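Local atomic coordinates of O-methyltransferase family 2 (Planctopirus limnophila, PDB entry 5I2H), a protein that probably transfers a methyl group from S-adenosylmethionine to an oxygen of its substrate, forms a dimer in the crystal, and here binds the flavone apigenin. Residues P14-V17 with T18-F21; T91-A94 with R95-V99; A117-L120 with A121-R125; L238-T242 with G243-R247. All coordinates share one frame; numbering follows the deposited sequence.

Contact 1: residues P14-V17 with T18-F21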
loop_
_atom_site.group_PDB
_atom_site.type_symbol
_atom_site.label_atom_id
_atom_site.label_comp_id
_atom_site.label_asym_id
_atom_site.label_seq_id
_atom_site.Cartn_x
_atom_site.Cartn_y
_atom_site.Cartn_z
ATOM N N PRO A 14 -23.182 3.517 8.097
ATOM C CA PRO A 14 -23.367 4.919 7.682
ATOM C C PRO A 14 -22.297 5.416 6.723
ATOM O O PRO A 14 -22.527 6.419 6.043
ATOM C CB PRO A 14 -23.312 5.685 9.011
ATOM C CG PRO A 14 -22.475 4.831 9.886
ATOM C CD PRO A 14 -22.848 3.400 9.522
ATOM N N THR A 15 -21.147 4.750 6.650
ATOM C CA THR A 15 -20.117 5.026 5.658
ATOM C C THR A 15 -19.636 3.692 5.126
ATOM O O THR A 15 -19.903 2.645 5.716
ATOM C CB THR A 15 -18.925 5.797 6.254
ATOM O OG1 THR A 15 -18.539 5.192 7.507
ATOM C CG2 THR A 15 -19.309 7.260 6.510
ATOM N N ASP A 16 -18.892 3.742 4.028
ATOM C CA ASP A 16 -18.386 2.548 3.358
ATOM C C ASP A 16 -16.942 2.335 3.814
ATOM O O ASP A 16 -16.063 3.140 3.501
ATOM C CB ASP A 16 -18.470 2.724 1.851
ATOM C CG ASP A 16 -18.047 1.489 1.071
ATOM O OD1 ASP A 16 -17.605 0.507 1.665
ATOM O OD2 ASP A 16 -18.182 1.497 -0.162
ATOM N N VAL A 17 -16.708 1.238 4.541
ATOM C CA VAL A 17 -15.395 0.927 5.097
ATOM C C VAL A 17 -14.404 0.474 4.031
ATOM O O VAL A 17 -13.193 0.401 4.296
ATOM C CB VAL A 17 -15.559 -0.168 6.179
ATOM C CG1 VAL A 17 -15.956 -1.506 5.525
ATOM C CG2 VAL A 17 -14.267 -0.322 7.032
ATOM N N THR A 18 -14.881 0.184 2.823
ATOM C CA THR A 18 -14.032 -0.460 1.814
ATOM C C THR A 18 -12.680 0.221 1.584
ATOM O O THR A 18 -11.662 -0.492 1.543
ATOM C CB THR A 18 -14.820 -0.572 0.493
ATOM O OG1 THR A 18 -16.043 -1.300 0.713
ATOM C CG2 THR A 18 -13.983 -1.301 -0.576
ATOM N N PRO A 19 -12.569 1.547 1.478
ATOM C CA PRO A 19 -11.226 2.134 1.252
ATOM C C PRO A 19 -10.233 1.827 2.351
ATOM O O PRO A 19 -9.027 1.831 2.089
ATOM C CB PRO A 19 -11.486 3.646 1.204
ATOM C CG PRO A 19 -12.968 3.773 1.059
ATOM C CD PRO A 19 -13.643 2.553 1.500
ATOM N N ILE A 20 -10.691 1.617 3.589
ATOM C CA ILE A 20 -9.744 1.290 4.656
ATOM C C ILE A 20 -9.126 -0.083 4.399
ATOM O O ILE A 20 -7.926 -0.284 4.612
ATOM C CB ILE A 20 -10.431 1.365 6.034
ATOM C CG1 ILE A 20 -10.762 2.820 6.377
ATOM C CG2 ILE A 20 -9.529 0.706 7.112
ATOM C CD1 ILE A 20 -11.737 2.974 7.550
ATOM N N PHE A 21 -9.933 -1.058 3.966
ATOM C CA PHE A 21 -9.381 -2.377 3.634
ATOM C C PHE A 21 -8.354 -2.254 2.521
ATOM O O PHE A 21 -7.300 -2.901 2.554
ATOM C CB PHE A 21 -10.506 -3.343 3.195
ATOM C CG PHE A 21 -11.314 -3.896 4.338
ATOM C CD1 PHE A 21 -10.751 -4.821 5.232
ATOM C CD2 PHE A 21 -12.620 -3.556 4.510
ATOM C CE1 PHE A 21 -11.490 -5.341 6.298
ATOM C CE2 PHE A 21 -13.373 -4.091 5.594
ATOM C CZ PHE A 21 -12.798 -4.962 6.486
#
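D16 and T18 join where the chain enters helix 18-24, and one oxygen does the work. D16 OD1 accepts the hydroxyl T18 OG1 at 2.6 Å, on the syn side and 20° out of the carboxylate plane. The same oxygen takes the amide T18 N at 3.0 Å, from well above that plane. With CG turned anti to the backbone N (chi1 -176°), the carboxylate of D16 reaches past V17 to T18. A valine at T18 would lose the hydroxyl, and D16 OD1 would probably be left with the amide as its partner here and the carboxylate freer to turn.

The hydrogen bond from T18 N closes an Asx turn that caps the start of the helix. P19 N, next in line, has no hydrogen to give. V17 O takes I20 N, at 2.9 Å and above the carbonyl plane.

The tight part lies round V17. V17 CG1 comes to the edge of the F21 ring, near its plane, 3.7 Å from F21 CE2. The other methyl, V17 CG2, sits 4.2 Å from I20 CD1, and these two side chains cross at about a right angle. The second subunit closes over this group: its H97 packs on V17, and its Y109 meets the F21 ring edge-to-face. The F21 side chain is also about 6 Å from bound apigenin.

The loose part is the solvent side. D16 and P19 are exposed there, and their meeting is the P19 ring carbon CD against the backbone D16 O, 3.2 Å away.

Contact 2: residues T91-A94 with R95-V99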
loop_
_atom_site.group_PDB
_atom_site.type_symbol
_atom_site.label_atom_id
_atom_site.label_comp_id
_atom_site.label_asym_id
_atom_site.label_seq_id
_atom_site.Cartn_x
_atom_site.Cartn_y
_atom_site.Cartn_z
ATOM N N THR A 91 5.123 -4.509 -19.604
ATOM C CA THR A 91 4.696 -3.227 -20.133
ATOM C C THR A 91 5.908 -2.306 -20.268
ATOM O O THR A 91 6.952 -2.538 -19.654
ATOM C CB THR A 91 3.679 -2.561 -19.211
ATOM O OG1 THR A 91 4.349 -2.301 -17.984
ATOM C CG2 THR A 91 2.471 -3.484 -18.940
ATOM N N PRO A 92 5.782 -1.237 -21.047
ATOM C CA PRO A 92 6.892 -0.281 -21.128
ATOM C C PRO A 92 7.310 0.247 -19.774
ATOM O O PRO A 92 8.505 0.425 -19.528
ATOM C CB PRO A 92 6.333 0.829 -22.033
ATOM C CG PRO A 92 5.348 0.114 -22.914
ATOM C CD PRO A 92 4.736 -0.970 -22.053
ATOM N N LEU A 93 6.350 0.470 -18.874
ATOM C CA LEU A 93 6.687 0.968 -17.550
ATOM C C LEU A 93 7.667 0.033 -16.837
ATOM O O LEU A 93 8.671 0.489 -16.287
ATOM C CB LEU A 93 5.408 1.158 -16.745
ATOM C CG LEU A 93 5.522 1.730 -15.345
ATOM C CD1 LEU A 93 5.896 3.199 -15.467
ATOM C CD2 LEU A 93 4.188 1.538 -14.587
ATOM N N ALA A 94 7.419 -1.285 -16.880
ATOM C CA ALA A 94 8.336 -2.249 -16.260
ATOM C C ALA A 94 9.631 -2.347 -17.056
ATOM O O ALA A 94 10.724 -2.441 -16.481
ATOM C CB ALA A 94 7.693 -3.648 -16.166
ATOM N N ARG A 95 9.526 -2.332 -18.387
ATOM C CA ARG A 95 10.724 -2.501 -19.202
ATOM C C ARG A 95 11.707 -1.351 -18.973
ATOM O O ARG A 95 12.936 -1.556 -18.944
ATOM C CB ARG A 95 10.337 -2.621 -20.673
ATOM C CG ARG A 95 11.468 -3.193 -21.554
ATOM C CD ARG A 95 11.070 -3.414 -23.013
ATOM N NE ARG A 95 9.771 -4.089 -23.198
ATOM C CZ ARG A 95 9.574 -5.411 -23.306
ATOM N NH1 ARG A 95 10.575 -6.269 -23.157
ATOM N NH2 ARG A 95 8.332 -5.874 -23.504
ATOM N N ASN A 96 11.186 -0.134 -18.804
ATOM C CA ASN A 96 12.046 1.033 -18.636
ATOM C C ASN A 96 12.554 1.189 -17.214
ATOM O O ASN A 96 13.616 1.784 -17.007
ATOM C CB ASN A 96 11.295 2.303 -19.045
ATOM C CG ASN A 96 10.972 2.309 -20.524
ATOM O OD1 ASN A 96 11.721 1.744 -21.304
ATOM N ND2 ASN A 96 9.852 2.916 -20.910
ATOM N N HIS A 97 11.807 0.720 -16.222
ATOM C CA HIS A 97 12.143 1.080 -14.854
ATOM C C HIS A 97 12.446 -0.095 -13.936
ATOM O O HIS A 97 12.940 0.135 -12.831
ATOM C CB HIS A 97 11.015 1.945 -14.264
ATOM C CG HIS A 97 10.699 3.120 -15.130
ATOM N ND1 HIS A 97 11.636 4.086 -15.422
ATOM C CD2 HIS A 97 9.566 3.478 -15.786
ATOM C CE1 HIS A 97 11.094 4.984 -16.233
ATOM N NE2 HIS A 97 9.842 4.638 -16.470
ATOM N N LEU A 98 12.168 -1.333 -14.333
ATOM C CA LEU A 98 12.424 -2.459 -13.439
ATOM C C LEU A 98 13.364 -3.500 -14.040
ATOM O O LEU A 98 13.592 -4.538 -13.418
ATOM C CB LEU A 98 11.092 -3.101 -13.000
ATOM C CG LEU A 98 10.249 -2.082 -12.180
ATOM C CD1 LEU A 98 8.710 -2.471 -11.913
ATOM C CD2 LEU A 98 10.932 -1.728 -10.860
ATOM N N VAL A 99 13.917 -3.243 -15.213
ATOM C CA VAL A 99 14.964 -4.074 -15.814
ATOM C C VAL A 99 16.309 -3.467 -15.435
ATOM O O VAL A 99 16.503 -2.244 -15.546
ATOM C CB VAL A 99 14.774 -4.152 -17.337
ATOM C CG1 VAL A 99 15.958 -4.842 -18.006
ATOM C CG2 VAL A 99 13.492 -4.907 -17.681
#
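The N-cap and short body of helix 92-97 join T91-A94 to R95-V99, beginning with R95 N bonded to T91 O at 2.9 Å. N96 N follows on P92 O at 2.8 Å. The next step is slack: H97 N has a weak bond to L93 O at 3.1 Å and another weak one to A94 O. L98 N then returns to A94 O at 2.8 Å, as the chain leaves the helix. At the front end T91 OG1 faces A94 N in a weak capping bond of 3.4 Å. Its stronger partner is Q78 O.

The helix comes directly after the antiparallel pair of strands 80-82 and 88-90, within the dimerisation domain. A helix-turn-helix-related domain with a two-stranded wing is consistent with this. R95 reaches back to that pair, where its NH2 makes a salt bridge with D89.

On the dimer side L93 and H97 cross at about a right angle. L93 CD1 touches the ring at H97 CD2, 3.7 Å away. CG of L93 is anti to the backbone N (chi1 -177°), which carries the leucine branch to the imidazole. N96 CB sits over the centre of one H97 ring face, 3.7 Å above the ring plane.

N96 ND2 and H97 NE2 both bond to T15 OG1 of the second subunit. An alanine at N96 would keep CB over the ring, but T15 of the second subunit would probably lose one of its two mates and be held less firmly. H97 ND1 meanwhile bonds to F104 O, so the ring is gripped at both nitrogens.

Contact 3: residues A117-L120 with A121-R125. With EDO (1,2-ethanediol), chain D.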
loop_
_atom_site.group_PDB
_atom_site.type_symbol
_atom_site.label_atom_id
_atom_site.label_comp_id
_atom_site.label_asym_id
_atom_site.label_seq_id
_atom_site.Cartn_x
_atom_site.Cartn_y
_atom_site.Cartn_z
ATOM N N ALA A 117 11.386 -8.122 6.684
ATOM C CA ALA A 117 10.740 -9.356 7.125
ATOM C C ALA A 117 9.529 -9.681 6.252
ATOM O O ALA A 117 9.305 -10.846 5.894
ATOM C CB ALA A 117 10.336 -9.238 8.599
ATOM N N GLY A 118 8.753 -8.661 5.875
ATOM C CA GLY A 118 7.606 -8.895 5.013
ATOM C C GLY A 118 7.988 -9.428 3.640
ATOM O O GLY A 118 7.362 -10.362 3.130
ATOM N N THR A 119 9.008 -8.838 3.016
ATOM C CA THR A 119 9.422 -9.327 1.709
ATOM C C THR A 119 9.938 -10.756 1.809
ATOM O O THR A 119 9.555 -11.618 1.013
ATOM C CB THR A 119 10.497 -8.418 1.119
ATOM O OG1 THR A 119 9.930 -7.117 0.955
ATOM C CG2 THR A 119 10.938 -8.953 -0.239
ATOM N N LEU A 120 10.831 -11.019 2.777
ATOM C CA LEU A 120 11.362 -12.370 2.936
ATOM C C LEU A 120 10.255 -13.392 3.184
ATOM O O LEU A 120 10.318 -14.512 2.659
ATOM C CB LEU A 120 12.376 -12.407 4.083
ATOM C CG LEU A 120 13.617 -11.557 3.809
ATOM C CD1 LEU A 120 14.519 -11.553 5.038
ATOM C CD2 LEU A 120 14.342 -12.144 2.570
ATOM N N ALA A 121 9.244 -13.032 3.993
ATOM C CA ALA A 121 8.132 -13.945 4.244
ATOM C C ALA A 121 7.390 -14.255 2.956
ATOM O O ALA A 121 7.020 -15.410 2.696
ATOM C CB ALA A 121 7.176 -13.348 5.279
ATOM N N LEU A 122 7.144 -13.229 2.135
ATOM C CA LEU A 122 6.402 -13.478 0.910
ATOM C C LEU A 122 7.223 -14.323 -0.046
ATOM O O LEU A 122 6.675 -15.222 -0.696
ATOM C CB LEU A 122 5.973 -12.159 0.266
ATOM C CG LEU A 122 5.279 -12.307 -1.097
ATOM C CD1 LEU A 122 3.953 -13.013 -0.953
ATOM C CD2 LEU A 122 5.080 -10.941 -1.794
ATOM N N VAL A 123 8.543 -14.076 -0.118
ATOM C CA VAL A 123 9.408 -14.892 -0.972
ATOM C C VAL A 123 9.372 -16.343 -0.528
ATOM O O VAL A 123 9.260 -17.259 -1.352
ATOM C CB VAL A 123 10.850 -14.354 -0.986
ATOM C CG1 VAL A 123 11.777 -15.346 -1.708
ATOM C CG2 VAL A 123 10.889 -12.998 -1.724
ATOM N N GLU A 124 9.508 -16.572 0.777
ATOM C CA GLU A 124 9.472 -17.938 1.295
ATOM C C GLU A 124 8.151 -18.626 0.978
ATOM O O GLU A 124 8.138 -19.806 0.593
ATOM C CB GLU A 124 9.727 -17.933 2.801
ATOM C CG GLU A 124 9.636 -19.317 3.419
ATOM C CD GLU A 124 10.651 -20.318 2.835
ATOM O OE1 GLU A 124 11.741 -19.892 2.372
ATOM O OE2 GLU A 124 10.350 -21.539 2.843
ATOM N N ARG A 125 7.026 -17.917 1.183
ATOM C CA ARG A 125 5.713 -18.450 0.825
ATOM C C ARG A 125 5.665 -18.834 -0.645
ATOM O O ARG A 125 5.237 -19.941 -0.998
ATOM C CB ARG A 125 4.604 -17.428 1.117
ATOM C CG ARG A 125 4.352 -17.079 2.581
ATOM C CD ARG A 125 4.046 -18.302 3.470
ATOM N NE ARG A 125 5.253 -18.883 4.061
ATOM C CZ ARG A 125 6.007 -18.288 4.986
ATOM N NH1 ARG A 125 5.689 -17.082 5.442
ATOM N NH2 ARG A 125 7.084 -18.906 5.461
HETATM C C1 EDO D . 10.964 -5.577 9.132
HETATM O O1 EDO D . 12.085 -6.070 8.399
HETATM C C2 EDO D . 10.589 -4.162 8.740
HETATM O O2 EDO D . 9.833 -4.237 7.519
#
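T119 and V123 sit one helical turn apart, and V123 leans on the turn before it. Its CB lies 3.6 Å from T119 O and nearly as close to L120 O. CG2 goes further in, to 3.3 Å from T119 O. It also faces the methyl T119 CG2, at 4.3 Å. The other branch, V123 CG1, is anti to the backbone N (chi1 171°), and this rotation is what lays V123 CG2 beside the N and against T119 O. The V123 side chain as a whole packs on A35 and H39 of helix 26-39.

T119 O is therefore crowded by a methyl and still makes its backbone bond, taking V123 N at 2.9 Å. A121 N to A117 O, L122 N to G118 O and E124 N to L120 O repeat the same step. T119 OG1 turns elsewhere, bonding to A113 O.

The first turn has an outside partner. A117 N donates to O1 of a 1,2-ethanediol at 2.8 Å, almost straight at 168°. That molecule probably came from the crystallisation liquor. A117 also packs on A117 of the second subunit.

L122 touches S323 of helix 312-324. A121 brings a methyl to A117 O, and E124 is exposed. This is a regular alpha-helix with bonds from each amide to the carbonyl four residues back, packed against helices 26-39 and 312-324.

Contact 4: residues L238-T242 with G243-R247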
loop_
_atom_site.group_PDB
_atom_site.type_symbol
_atom_site.label_atom_id
_atom_site.label_comp_id
_atom_site.label_asym_id
_atom_site.label_seq_id
_atom_site.Cartn_x
_atom_site.Cartn_y
_atom_site.Cartn_z
ATOM N N LEU A 238 -23.575 -14.037 19.571
ATOM C CA LEU A 238 -24.146 -13.062 18.645
ATOM C C LEU A 238 -25.593 -13.395 18.291
ATOM O O LEU A 238 -26.407 -12.478 18.089
ATOM C CB LEU A 238 -23.273 -12.952 17.386
ATOM C CG LEU A 238 -21.834 -12.505 17.656
ATOM C CD1 LEU A 238 -21.100 -12.468 16.336
ATOM C CD2 LEU A 238 -21.829 -11.130 18.379
ATOM N N ALA A 239 -25.945 -14.686 18.260
ATOM C CA ALA A 239 -27.340 -15.066 18.042
ATOM C C ALA A 239 -28.232 -14.532 19.148
ATOM O O ALA A 239 -29.374 -14.143 18.894
ATOM C CB ALA A 239 -27.492 -16.590 17.966
ATOM N N GLU A 240 -27.736 -14.524 20.393
ATOM C CA GLU A 240 -28.518 -13.928 21.478
ATOM C C GLU A 240 -28.657 -12.423 21.294
ATOM O O GLU A 240 -29.751 -11.861 21.477
ATOM C CB GLU A 240 -27.892 -14.235 22.847
ATOM C CG GLU A 240 -27.770 -15.709 23.184
ATOM C CD GLU A 240 -29.053 -16.366 23.633
ATOM O OE1 GLU A 240 -30.121 -15.690 23.678
ATOM O OE2 GLU A 240 -28.976 -17.575 23.987
ATOM N N GLN A 241 -27.569 -11.751 20.927
ATOM C CA GLN A 241 -27.634 -10.309 20.763
ATOM C C GLN A 241 -28.616 -9.915 19.675
ATOM O O GLN A 241 -29.347 -8.931 19.829
ATOM C CB GLN A 241 -26.257 -9.755 20.436
ATOM C CG GLN A 241 -25.259 -9.857 21.569
ATOM C CD GLN A 241 -23.939 -9.248 21.174
ATOM O OE1 GLN A 241 -23.889 -8.394 20.280
ATOM N NE2 GLN A 241 -22.859 -9.675 21.827
ATOM N N THR A 242 -28.637 -10.659 18.559
ATOM C CA THR A 242 -29.462 -10.291 17.416
ATOM C C THR A 242 -30.871 -10.863 17.526
ATOM O O THR A 242 -31.688 -10.624 16.631
ATOM C CB THR A 242 -28.817 -10.749 16.089
ATOM O OG1 THR A 242 -28.572 -12.163 16.141
ATOM C CG2 THR A 242 -27.488 -9.996 15.834
ATOM N N GLY A 243 -31.175 -11.599 18.602
ATOM C CA GLY A 243 -32.527 -12.076 18.840
ATOM C C GLY A 243 -33.015 -13.164 17.905
ATOM O O GLY A 243 -34.225 -13.346 17.777
ATOM N N VAL A 244 -32.113 -13.903 17.255
ATOM C CA VAL A 244 -32.503 -14.970 16.342
ATOM C C VAL A 244 -32.134 -16.341 16.897
ATOM O O VAL A 244 -32.265 -17.359 16.193
ATOM C CB VAL A 244 -31.912 -14.761 14.937
ATOM C CG1 VAL A 244 -32.414 -13.423 14.339
ATOM C CG2 VAL A 244 -30.393 -14.835 15.003
ATOM N N ARG A 245 -31.720 -16.395 18.163
ATOM C CA ARG A 245 -31.242 -17.638 18.770
ATOM C C ARG A 245 -32.231 -18.799 18.623
ATOM O O ARG A 245 -31.822 -19.952 18.401
ATOM C CB ARG A 245 -30.952 -17.354 20.242
ATOM C CG ARG A 245 -30.813 -18.514 21.171
ATOM C CD ARG A 245 -29.468 -19.082 21.037
ATOM N NE ARG A 245 -29.458 -20.076 19.992
ATOM C CZ ARG A 245 -28.495 -20.965 19.857
ATOM N NH1 ARG A 245 -28.550 -21.882 18.869
ATOM N NH2 ARG A 245 -27.478 -20.909 20.709
ATOM N N ASP A 246 -33.528 -18.521 18.760
ATOM C CA ASP A 246 -34.507 -19.593 18.714
ATOM C C ASP A 246 -34.686 -20.159 17.305
ATOM O O ASP A 246 -35.259 -21.252 17.158
ATOM C CB ASP A 246 -35.843 -19.100 19.288
ATOM C CG ASP A 246 -35.795 -18.852 20.813
ATOM O OD1 ASP A 246 -35.022 -19.514 21.535
ATOM O OD2 ASP A 246 -36.559 -17.992 21.300
ATOM N N ARG A 247 -34.173 -19.480 16.275
ATOM C CA ARG A 247 -34.311 -19.941 14.899
ATOM C C ARG A 247 -32.958 -20.312 14.306
ATOM O O ARG A 247 -32.831 -20.467 13.081
ATOM C CB ARG A 247 -35.013 -18.892 14.028
ATOM C CG ARG A 247 -36.456 -18.647 14.392
ATOM C CD ARG A 247 -37.103 -17.738 13.365
ATOM N NE ARG A 247 -36.671 -16.334 13.472
ATOM C CZ ARG A 247 -36.177 -15.594 12.476
ATOM N NH1 ARG A 247 -36.007 -16.101 11.238
ATOM N NH2 ARG A 247 -35.871 -14.319 12.717
HETATM O O HOH W 1 -26.739 -19.205 22.701
#
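E240 lays its carboxylate obliquely across the aliphatic part of R245. E240 OE2 comes to 3.3 Å from R245 CD, and R245 CG is nearly as close to that oxygen. The carboxylate and guanidinium planes stand 72° apart, and the charged atoms do not touch. A water joins them instead. It donates to E240 OE2 at 3.1 Å and accepts from R245 NH2 at 2.7 Å, lying at the guanidinium edge in its plane. R245 is bent at its second and third torsions, which folds the chain back past E240. Its NH1 bonds to L248 O in the following strand. A239 CB sits against the R245 backbone at CA.

The backbone here makes a Schellman motif at the end of helix 229-241. V244 N bonds to A239 O at 3.2 Å, in the carbonyl plane. G243 N bonds to E240 O at 3.2 Å, from above that carbonyl plane. G243 has a positive phi of 71°, and the place a CB would take is crowded by T242 O. The helix is the crossover of a beta-alpha-beta unit in the Rossmann-like methyltransferase domain. It links parallel strands 222-227 and 248-252, which are neighbours in the sheet.

T242 works on the inner side. OG1 occupies the position between the backbone N and the carbonyl carbon (chi1 56°), from which it donates to L238 O at 2.9 Å. T242 N bonds to the same oxygen, a double grip on one carbonyl. V244 CG2 touches T242 OG1 at 3.4 Å. Both residues pack on M212 of helix 209-217.

Going from the N terminus, the four contacts follow in series; none nests in or crosses another, and each closes only its own local turn. Contact 1 starts helix 18-24, contact 2 spans helix 92-97 and its cap, contact 3 runs within helix 117-128, and contact 4 ends helix 229-241. Contacts 1 and 2 belong to the dimerisation domain. Their centres are about 33 Å apart in one chain, yet they meet across the dimer, where T15 of one subunit bonds to N96 and H97 of the other. Contact 3 ties helix 117-128 to helices 26-39 and 312-324. Contact 4 sits in the methyltransferase domain, about 55 Å from contact 2 between centres, where it turns the chain into strand 248-252.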